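Local coordinates for dextranase (Pseudarthrobacter oxydans, PDB 6NZS), which catalyses the endohydrolysis of (1->6)-alpha-D-glucosidic linkages in dextran, at residues 175-180 against 482-487; 387-392 against 410-415; 404-409 against 435-440. One frame throughout, in Å; residues are numbered along the deposited sequence.

How the contacts relate
Contacts 2 and 3 are buried and join successive turns of the beta-solenoid, whereas contact 1 is only partly buried and ties the N-terminal Ig-like domain to a corner of a later turn. Contact 2 mixes a parallel strand pairing at 391-392 and 414-415 with polar turn residues. Contact 3 relies on a salt bridge and an aromatic pair where strand 398-407 gives way to loop. Contact 1 is thinner, with one histidine bond, a methionine tip and a bridging water. Contact 3 touches both of the others: His179 NE2 of contact 1 lies 2.8 Å from His435 ND1 of contact 3, and Lys407 of contact 3 reaches the turn carbonyls of contact 2.

Contact 1 of 3, residues 175-180 against 482-487; sequences NRAIHT and EGMTNC
His179 drives the edge of its imidazole into the backbone corner at Glu482-Met484. ND1 donates to Met484 O at 2.9 Å, with the acceptor close to the ring plane and the N-H aimed at a carbonyl lone pair. The same oxygen also accepts from Asn436 ND2, so two donors grip it. Beside this bond, His179 CE1 lies 3.3 Å from Glu482 O, again at the ring edge. CG of His179 stands anti to the backbone N (chi1 -163°), a chi2 of 81° turns ND1 to the corner, and NE2 is taken by His435. Gly483, at positive phi, leaves this place to the ring: a beta carbon there would fall 2.8 Å from His179 CE1. The histidine sits in a classic beta bulge, Ile178 and His179 both facing Ala157, on the strand of the N-terminal Ig-like domain that runs against the solenoid. Met484 lies beside the bulge, its CB 3.5 Å from Ile178 O. A bend at its thioether (chi3 -69°) places CE 3.6 Å from Ile178 C. The same methyl also touches Ala177 CB, 3.9 Å from Met484 CE. On the looser side toward Thr180 no direct backbone bond forms; one water accepts from Thr180 N and Met484 N, 3.2 Å from each, and sits over one face of the imidazole near its rim.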
loop_
_atom_site.group_PDB
_atom_site.type_symbol
_atom_site.label_atom_id
_atom_site.label_comp_id
_atom_site.label_asym_id
_atom_site.label_seq_id
_atom_site.Cartn_x
_atom_site.Cartn_y
_atom_site.Cartn_z
ATOM N N ASN A 175 -23.674 -14.800 9.425
ATOM C CA ASN A 175 -22.527 -13.922 9.614
ATOM C C ASN A 175 -22.787 -12.571 8.949
ATOM O O ASN A 175 -23.816 -12.356 8.309
ATOM C CB ASN A 175 -21.264 -14.608 9.093
ATOM C CG ASN A 175 -20.936 -15.869 9.862
ATOM O OD1 ASN A 175 -21.233 -15.978 11.052
ATOM N ND2 ASN A 175 -20.302 -16.818 9.196
ATOM N N ARG A 176 -21.839 -11.648 9.107
ATOM C CA ARG A 176 -21.990 -10.276 8.627
ATOM C C ARG A 176 -21.041 -10.030 7.460
ATOM O O ARG A 176 -19.834 -10.228 7.593
ATOM C CB ARG A 176 -21.667 -9.271 9.738
ATOM C CG ARG A 176 -22.419 -9.511 11.022
ATOM C CD ARG A 176 -23.923 -9.348 10.865
ATOM N NE ARG A 176 -24.527 -9.429 12.192
ATOM C CZ ARG A 176 -24.596 -8.403 13.037
ATOM N NH1 ARG A 176 -24.145 -7.200 12.687
ATOM N NH2 ARG A 176 -25.132 -8.574 14.242
ATOM N N ALA A 177 -21.580 -9.556 6.339
ATOM C CA ALA A 177 -20.741 -9.263 5.176
ATOM C C ALA A 177 -19.773 -8.126 5.483
ATOM O O ALA A 177 -20.158 -7.099 6.053
ATOM C CB ALA A 177 -21.612 -8.895 3.975
ATOM N N ILE A 178 -18.513 -8.318 5.109
ATOM C CA ILE A 178 -17.463 -7.322 5.296
ATOM C C ILE A 178 -17.054 -6.682 3.970
ATOM O O ILE A 178 -16.980 -5.453 3.863
ATOM C CB ILE A 178 -16.250 -7.933 6.038
ATOM C CG1 ILE A 178 -16.634 -8.311 7.479
ATOM C CG2 ILE A 178 -15.046 -6.994 6.009
ATOM C CD1 ILE A 178 -17.202 -7.158 8.321
ATOM N N HIS A 179 -16.793 -7.494 2.945
ATOM C CA HIS A 179 -16.346 -6.937 1.676
ATOM C C HIS A 179 -16.351 -8.026 0.613
ATOM O O HIS A 179 -16.126 -9.198 0.919
ATOM C CB HIS A 179 -14.932 -6.352 1.806
ATOM C CG HIS A 179 -14.571 -5.426 0.690
ATOM N ND1 HIS A 179 -14.971 -4.105 0.663
ATOM C CD2 HIS A 179 -13.877 -5.635 -0.453
ATOM C CE1 HIS A 179 -14.530 -3.540 -0.451
ATOM N NE2 HIS A 179 -13.864 -4.444 -1.143
ATOM N N THR A 180 -16.594 -7.625 -0.635
ATOM C CA THR A 180 -16.590 -8.525 -1.783
ATOM C C THR A 180 -15.449 -8.146 -2.720
ATOM O O THR A 180 -15.301 -6.974 -3.083
ATOM C CB THR A 180 -17.933 -8.441 -2.509
ATOM O OG1 THR A 180 -18.960 -8.926 -1.636
ATOM C CG2 THR A 180 -17.924 -9.287 -3.778
ATOM N N GLU A 482 -14.441 2.134 -2.379
ATOM C CA GLU A 482 -15.328 1.313 -3.199
ATOM C C GLU A 482 -15.800 0.088 -2.425
ATOM O O GLU A 482 -15.051 -0.487 -1.629
ATOM C CB GLU A 482 -14.621 0.892 -4.490
ATOM C CG GLU A 482 -14.123 2.094 -5.303
ATOM C CD GLU A 482 -14.059 1.826 -6.791
ATOM O OE1 GLU A 482 -14.904 1.071 -7.319
ATOM O OE2 GLU A 482 -13.167 2.389 -7.446
ATOM N N GLY A 483 -17.052 -0.310 -2.669
ATOM C CA GLY A 483 -17.631 -1.385 -1.877
ATOM C C GLY A 483 -17.882 -0.963 -0.430
ATOM O O GLY A 483 -17.972 0.222 -0.093
ATOM N N MET A 484 -17.989 -1.966 0.440
ATOM C CA MET A 484 -18.308 -1.746 1.846
ATOM C C MET A 484 -17.057 -1.479 2.674
ATOM O O MET A 484 -15.989 -2.033 2.412
ATOM C CB MET A 484 -18.985 -2.989 2.427
ATOM C CG MET A 484 -20.302 -3.339 1.782
ATOM S SD MET A 484 -21.035 -4.830 2.503
ATOM C CE MET A 484 -19.917 -6.089 1.933
ATOM N N THR A 485 -17.198 -0.623 3.688
ATOM C CA THR A 485 -16.140 -0.441 4.682
ATOM C C THR A 485 -16.768 -0.346 6.064
ATOM O O THR A 485 -17.995 -0.402 6.222
ATOM C CB THR A 485 -15.214 0.745 4.371
ATOM O OG1 THR A 485 -14.020 0.625 5.151
ATOM C CG2 THR A 485 -15.880 2.085 4.689
ATOM N N ASN A 486 -15.909 -0.206 7.078
ATOM C CA ASN A 486 -16.369 -0.244 8.464
ATOM C C ASN A 486 -16.636 1.128 9.071
ATOM O O ASN A 486 -17.649 1.294 9.762
ATOM C CB ASN A 486 -15.445 -1.090 9.361
ATOM C CG ASN A 486 -14.066 -0.489 9.551
ATOM O OD1 ASN A 486 -13.546 0.224 8.684
ATOM N ND2 ASN A 486 -13.445 -0.807 10.686
ATOM N N CYS A 487 -15.770 2.119 8.850
ATOM C CA CYS A 487 -15.961 3.417 9.497
ATOM C C CYS A 487 -15.141 4.476 8.773
ATOM O O CYS A 487 -14.133 4.176 8.135
ATOM C CB CYS A 487 -15.617 3.375 10.996
ATOM S SG CYS A 487 -14.039 2.611 11.417
HETATM O O HOH W 1 -18.199 -4.867 -0.876
#

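Contact 2 of 3, residues 387-392 against 410-415; sequences NDDVLK and NGPVIQ
Gln415 reaches back across the strand pair to Asp389, its NE2 donating to Asp389 OD1 at 3.1 Å along an almost straight line (174°). The acceptor lies in the plane of the Gln415 amide, but the nitrogen comes in from above the carboxylate, and the two flat groups are turned 70° apart. A bend at chi2 (65°) places CD of Gln415 on the way to this oxygen. Pro412 CD packs against the same Asp389 OD1 at 3.0 Å. Next to them Val413 O accepts two neighbouring amides, Val390 N and Leu391 N, each at 3.0 Å, and Gln415 N returns a bond to Leu391 O. At the other end Asn387 OD1 accepts from Asn410 N at 2.9 Å, while Asn410 ND2 donates weakly to Asn387 O; the two amide planes are perpendicular. Gly411 lets the backbones close to 4.6 Å between its CA and Asp388 CA; a beta carbon there would be tight against Asp389 N.

This is one rung of a parallel beta-solenoid, Leu391 pairing with Ile414 and Lys392 with Gln415. Leu391 CD1 meets Ile414 CG1 at 4.2 Å on the inward face, where Ile414 goes on to Phe476 and Ile479. Gln415 and Lys392 share the other face. In the second shell Gln415 OE1 takes the backbone N of Gly417 and of Ser453, NE2 also reaches Asn451, and Trp418 NE1 holds Asp389 OD2. Lys407 NZ ties the turns together by bonding to the carbonyls of Asp388, Asn410 and Pro412. With a donor on each of its oxygens, the Asp389 carboxylate is probably restrained from turning, and three carbonyl oxygens probably help to offset the positive charge of Lys407.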
loop_
_atom_site.group_PDB
_atom_site.type_symbol
_atom_site.label_atom_id
_atom_site.label_comp_id
_atom_site.label_asym_id
_atom_site.label_seq_id
_atom_site.Cartn_x
_atom_site.Cartn_y
_atom_site.Cartn_z
ATOM N N ASN A 387 -1.356 -4.462 5.171
ATOM C CA ASN A 387 -2.110 -5.015 6.296
ATOM C C ASN A 387 -1.735 -4.327 7.605
ATOM O O ASN A 387 -1.665 -4.950 8.663
ATOM C CB ASN A 387 -1.956 -6.531 6.391
ATOM C CG ASN A 387 -3.080 -7.180 7.186
ATOM O OD1 ASN A 387 -4.108 -6.563 7.441
ATOM N ND2 ASN A 387 -2.885 -8.434 7.580
ATOM N N ASP A 388 -1.491 -3.030 7.522
ATOM C CA ASP A 388 -1.282 -2.152 8.662
ATOM C C ASP A 388 -1.487 -0.732 8.149
ATOM O O ASP A 388 -1.976 -0.544 7.033
ATOM C CB ASP A 388 0.080 -2.409 9.314
ATOM C CG ASP A 388 0.013 -2.298 10.824
ATOM O OD1 ASP A 388 -0.268 -1.180 11.296
ATOM O OD2 ASP A 388 0.195 -3.318 11.530
ATOM N N ASP A 389 -1.121 0.270 8.960
ATOM C CA ASP A 389 -1.174 1.672 8.535
ATOM C C ASP A 389 -0.634 1.793 7.122
ATOM O O ASP A 389 0.478 1.343 6.844
ATOM C CB ASP A 389 -0.264 2.521 9.436
ATOM C CG ASP A 389 -0.705 2.553 10.878
ATOM O OD1 ASP A 389 -1.922 2.543 11.146
ATOM O OD2 ASP A 389 0.191 2.604 11.759
ATOM N N VAL A 390 -1.421 2.396 6.224
ATOM C CA VAL A 390 -1.013 2.450 4.821
ATOM C C VAL A 390 -0.223 3.719 4.527
ATOM O O VAL A 390 0.899 3.666 3.998
ATOM C CB VAL A 390 -2.205 2.318 3.852
ATOM C CG1 VAL A 390 -1.680 2.207 2.408
ATOM C CG2 VAL A 390 -3.091 1.114 4.201
ATOM N N LEU A 391 -0.822 4.866 4.811
ATOM C CA LEU A 391 -0.175 6.161 4.630
ATOM C C LEU A 391 0.095 6.735 6.016
ATOM O O LEU A 391 -0.832 7.169 6.709
ATOM C CB LEU A 391 -1.049 7.099 3.804
ATOM C CG LEU A 391 -1.345 6.602 2.386
ATOM C CD1 LEU A 391 -2.202 7.617 1.648
ATOM C CD2 LEU A 391 -0.051 6.309 1.611
ATOM N N LYS A 392 1.369 6.748 6.406
ATOM C CA LYS A 392 1.787 7.220 7.723
ATOM C C LYS A 392 2.128 8.697 7.584
ATOM O O LYS A 392 3.213 9.063 7.121
ATOM C CB LYS A 392 2.950 6.375 8.225
ATOM C CG LYS A 392 2.497 4.954 8.583
ATOM C CD LYS A 392 3.597 3.916 8.386
ATOM C CE LYS A 392 4.653 4.013 9.477
ATOM N NZ LYS A 392 5.535 2.804 9.541
ATOM N N ASN A 410 -6.049 -5.050 8.944
ATOM C CA ASN A 410 -5.560 -4.504 10.195
ATOM C C ASN A 410 -5.073 -3.076 10.007
ATOM O O ASN A 410 -4.382 -2.775 9.027
ATOM C CB ASN A 410 -4.413 -5.382 10.674
ATOM C CG ASN A 410 -3.831 -4.909 11.951
ATOM O OD1 ASN A 410 -4.488 -4.947 12.988
ATOM N ND2 ASN A 410 -2.581 -4.445 11.900
ATOM N N GLY A 411 -5.406 -2.209 10.966
ATOM C CA GLY A 411 -5.029 -0.815 10.911
ATOM C C GLY A 411 -5.950 -0.009 10.015
ATOM O O GLY A 411 -6.799 -0.554 9.300
ATOM N N PRO A 412 -5.808 1.308 10.054
ATOM C CA PRO A 412 -6.594 2.193 9.193
ATOM C C PRO A 412 -5.922 2.319 7.830
ATOM O O PRO A 412 -4.907 1.684 7.548
ATOM C CB PRO A 412 -6.488 3.521 9.935
ATOM C CG PRO A 412 -5.078 3.490 10.448
ATOM C CD PRO A 412 -4.865 2.063 10.894
ATOM N N VAL A 413 -6.509 3.160 6.981
ATOM C CA VAL A 413 -5.832 3.546 5.743
ATOM C C VAL A 413 -4.816 4.662 6.004
ATOM O O VAL A 413 -3.608 4.474 5.828
ATOM C CB VAL A 413 -6.849 3.898 4.638
ATOM C CG1 VAL A 413 -6.125 4.312 3.365
ATOM C CG2 VAL A 413 -7.767 2.701 4.361
ATOM N N ILE A 414 -5.288 5.815 6.474
ATOM C CA ILE A 414 -4.450 6.973 6.783
ATOM C C ILE A 414 -4.272 7.070 8.297
ATOM O O ILE A 414 -5.249 6.985 9.047
ATOM C CB ILE A 414 -5.112 8.246 6.237
ATOM C CG1 ILE A 414 -5.018 8.280 4.711
ATOM C CG2 ILE A 414 -4.491 9.494 6.865
ATOM C CD1 ILE A 414 -6.131 9.079 4.039
ATOM N N GLN A 415 -3.028 7.275 8.753
ATOM C CA GLN A 415 -2.695 7.327 10.178
ATOM C C GLN A 415 -1.865 8.572 10.472
ATOM O O GLN A 415 -0.877 8.828 9.784
ATOM C CB GLN A 415 -1.850 6.102 10.534
ATOM C CG GLN A 415 -1.396 6.036 11.996
ATOM C CD GLN A 415 -2.565 5.878 12.933
ATOM O OE1 GLN A 415 -2.944 6.808 13.641
ATOM N NE2 GLN A 415 -3.172 4.691 12.923
#

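Contact 3 of 3, residues 404-409 against 435-440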
loop_
_atom_site.group_PDB
_atom_site.type_symbol
_atom_site.label_atom_id
_atom_site.label_comp_id
_atom_site.label_asym_id
_atom_site.label_seq_id
_atom_site.Cartn_x
_atom_site.Cartn_y
_atom_site.Cartn_z
ATOM N N VAL A 404 -3.611 4.410 -5.328
ATOM C CA VAL A 404 -4.586 3.325 -5.358
ATOM C C VAL A 404 -4.227 2.372 -4.227
ATOM O O VAL A 404 -3.059 1.988 -4.088
ATOM C CB VAL A 404 -4.538 2.603 -6.715
ATOM C CG1 VAL A 404 -5.438 1.371 -6.703
ATOM C CG2 VAL A 404 -4.944 3.555 -7.849
ATOM N N ILE A 405 -5.214 2.009 -3.401
ATOM C CA ILE A 405 -4.954 1.243 -2.184
ATOM C C ILE A 405 -5.861 0.021 -2.135
ATOM O O ILE A 405 -7.080 0.139 -2.297
ATOM C CB ILE A 405 -5.147 2.102 -0.919
ATOM C CG1 ILE A 405 -4.162 3.283 -0.930
ATOM C CG2 ILE A 405 -4.991 1.233 0.340
ATOM C CD1 ILE A 405 -4.386 4.285 0.205
ATOM N N TRP A 406 -5.260 -1.154 -1.912
ATOM C CA TRP A 406 -5.980 -2.388 -1.600
ATOM C C TRP A 406 -5.676 -2.661 -0.132
ATOM O O TRP A 406 -4.606 -3.165 0.215
ATOM C CB TRP A 406 -5.510 -3.541 -2.487
ATOM C CG TRP A 406 -6.449 -4.731 -2.471
ATOM C CD1 TRP A 406 -6.994 -5.362 -1.375
ATOM C CD2 TRP A 406 -6.956 -5.414 -3.619
ATOM N NE1 TRP A 406 -7.808 -6.395 -1.790
ATOM C CE2 TRP A 406 -7.800 -6.446 -3.160
ATOM C CE3 TRP A 406 -6.770 -5.256 -5.001
ATOM C CZ2 TRP A 406 -8.473 -7.307 -4.036
ATOM C CZ3 TRP A 406 -7.435 -6.101 -5.859
ATOM C CH2 TRP A 406 -8.283 -7.108 -5.379
ATOM N N LYS A 407 -6.602 -2.296 0.736
ATOM C CA LYS A 407 -6.388 -2.439 2.163
ATOM C C LYS A 407 -6.777 -3.851 2.587
ATOM O O LYS A 407 -7.742 -4.411 2.065
ATOM C CB LYS A 407 -7.242 -1.383 2.879
ATOM C CG LYS A 407 -7.303 -1.485 4.390
ATOM C CD LYS A 407 -5.980 -1.090 5.013
ATOM C CE LYS A 407 -5.905 -1.566 6.445
ATOM N NZ LYS A 407 -4.671 -1.021 7.111
ATOM N N ASN A 408 -6.002 -4.442 3.507
ATOM C CA ASN A 408 -6.376 -5.743 4.053
ATOM C C ASN A 408 -7.189 -5.545 5.332
ATOM O O ASN A 408 -8.161 -4.785 5.316
ATOM C CB ASN A 408 -5.151 -6.659 4.207
ATOM C CG ASN A 408 -4.641 -7.182 2.861
ATOM O OD1 ASN A 408 -5.111 -6.771 1.799
ATOM N ND2 ASN A 408 -3.710 -8.131 2.911
ATOM N N GLU A 409 -6.814 -6.186 6.441
ATOM C CA GLU A 409 -7.687 -6.253 7.614
ATOM C C GLU A 409 -7.332 -5.257 8.705
ATOM O O GLU A 409 -8.229 -4.698 9.356
ATOM C CB GLU A 409 -7.596 -7.652 8.234
ATOM C CG GLU A 409 -8.158 -8.749 7.355
ATOM C CD GLU A 409 -7.087 -9.546 6.647
ATOM O OE1 GLU A 409 -5.894 -9.191 6.765
ATOM O OE2 GLU A 409 -7.439 -10.532 5.967
ATOM N N HIS A 435 -10.430 -1.700 -2.307
ATOM C CA HIS A 435 -10.935 -2.778 -1.472
ATOM C C HIS A 435 -10.422 -2.563 -0.065
ATOM O O HIS A 435 -9.412 -1.890 0.151
ATOM C CB HIS A 435 -10.445 -4.140 -1.972
ATOM C CG HIS A 435 -11.023 -4.519 -3.294
ATOM N ND1 HIS A 435 -12.369 -4.758 -3.463
ATOM C CD2 HIS A 435 -10.454 -4.668 -4.515
ATOM C CE1 HIS A 435 -12.608 -5.049 -4.730
ATOM N NE2 HIS A 435 -11.461 -5.002 -5.388
ATOM N N ASN A 436 -11.118 -3.172 0.891
ATOM C CA ASN A 436 -10.643 -3.195 2.267
ATOM C C ASN A 436 -11.353 -4.325 2.986
ATOM O O ASN A 436 -12.483 -4.673 2.640
ATOM C CB ASN A 436 -10.909 -1.864 2.985
ATOM C CG ASN A 436 -12.358 -1.708 3.392
ATOM O OD1 ASN A 436 -12.725 -1.980 4.543
ATOM N ND2 ASN A 436 -13.202 -1.297 2.450
ATOM N N ARG A 437 -10.695 -4.875 4.009
ATOM C CA ARG A 437 -11.286 -5.923 4.829
ATOM C C ARG A 437 -11.292 -5.512 6.295
ATOM O O ARG A 437 -11.101 -6.337 7.191
ATOM C CB ARG A 437 -10.586 -7.269 4.628
ATOM C CG ARG A 437 -10.892 -7.933 3.277
ATOM C CD ARG A 437 -10.504 -9.418 3.261
ATOM N NE ARG A 437 -9.094 -9.627 3.580
ATOM C CZ ARG A 437 -8.095 -9.538 2.711
ATOM N NH1 ARG A 437 -8.327 -9.246 1.435
ATOM N NH2 ARG A 437 -6.846 -9.741 3.124
ATOM N N MET A 438 -11.516 -4.226 6.558
ATOM C CA MET A 438 -11.554 -3.738 7.934
ATOM C C MET A 438 -12.859 -4.195 8.581
ATOM O O MET A 438 -13.950 -3.842 8.121
ATOM C CB MET A 438 -11.398 -2.219 7.959
ATOM C CG MET A 438 -10.033 -1.764 7.415
ATOM S SD MET A 438 -9.668 0.003 7.617
ATOM C CE MET A 438 -10.940 0.716 6.586
ATOM N N TYR A 439 -12.754 -5.013 9.628
ATOM C CA TYR A 439 -13.874 -5.874 9.996
ATOM C C TYR A 439 -14.279 -5.862 11.463
ATOM O O TYR A 439 -15.248 -6.537 11.802
ATOM C CB TYR A 439 -13.588 -7.336 9.606
ATOM C CG TYR A 439 -12.496 -8.029 10.422
ATOM C CD1 TYR A 439 -12.795 -8.720 11.596
ATOM C CD2 TYR A 439 -11.172 -8.018 9.999
ATOM C CE1 TYR A 439 -11.802 -9.359 12.327
ATOM C CE2 TYR A 439 -10.178 -8.661 10.722
ATOM C CZ TYR A 439 -10.502 -9.331 11.880
ATOM O OH TYR A 439 -9.515 -9.971 12.592
ATOM N N TRP A 440 -13.581 -5.135 12.329
ATOM C CA TRP A 440 -13.669 -5.381 13.769
ATOM C C TRP A 440 -15.083 -5.196 14.312
ATOM O O TRP A 440 -15.747 -4.187 14.052
ATOM C CB TRP A 440 -12.739 -4.426 14.508
ATOM C CG TRP A 440 -11.323 -4.420 14.042
ATOM C CD1 TRP A 440 -10.663 -3.378 13.451
ATOM C CD2 TRP A 440 -10.367 -5.479 14.170
ATOM N NE1 TRP A 440 -9.365 -3.729 13.194
ATOM C CE2 TRP A 440 -9.152 -5.010 13.634
ATOM C CE3 TRP A 440 -10.419 -6.776 14.698
ATOM C CZ2 TRP A 440 -8.003 -5.792 13.587
ATOM C CZ3 TRP A 440 -9.277 -7.557 14.651
ATOM C CH2 TRP A 440 -8.081 -7.061 14.100
HETATM O O HOH W 2 -5.884 -9.066 -0.100
HETATM O O HOH W 3 -8.692 -2.096 10.613
#
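Glu409 OE2 is gripped by two nitrogens of Arg437, NE and NH2, each at 3.0 Å, in a salt bridge whose NH2 branch is the weaker. A bend at chi3 (-57°) places NE of Arg437 beside this oxygen. The oxygen lies at the edge of the guanidinium, near its plane, but NE meets it from above the carboxylate, and the two planes stand 67° apart. Arg437 NH1 turns elsewhere, to Glu181 and to a water that it shares with Asn408 OD1; Asn408 CA lies over one face of the guanidinium. Glu409 CB packs against the edge of the Tyr439 ring, 3.7 Å from CE2. Backbone bonds hold the two segments in step: Lys407 N donates to His435 O at 2.9 Å, and Arg437 N to Asn408 O. Asn436 OD1 accepts from Met438 N, which makes an Asx turn.

The indole of Trp406 and the imidazole of His435 run out together, with His435 CB over the five-membered ring, 3.6 Å from its centroid; CD2 of His435 comes 3.3 Å from Trp406 CZ2, the rings tilted by 43°. An alanine in place of Trp406 would probably open a gap beside the His435 ring and leave Glu181 without its indole N-H partner. Strand 398-407 pairs in parallel with 382-386 on one side and 423-435 on the other, and Ser185 and Met187 of strand 176-192, from the N-terminal domain, pack against the indole.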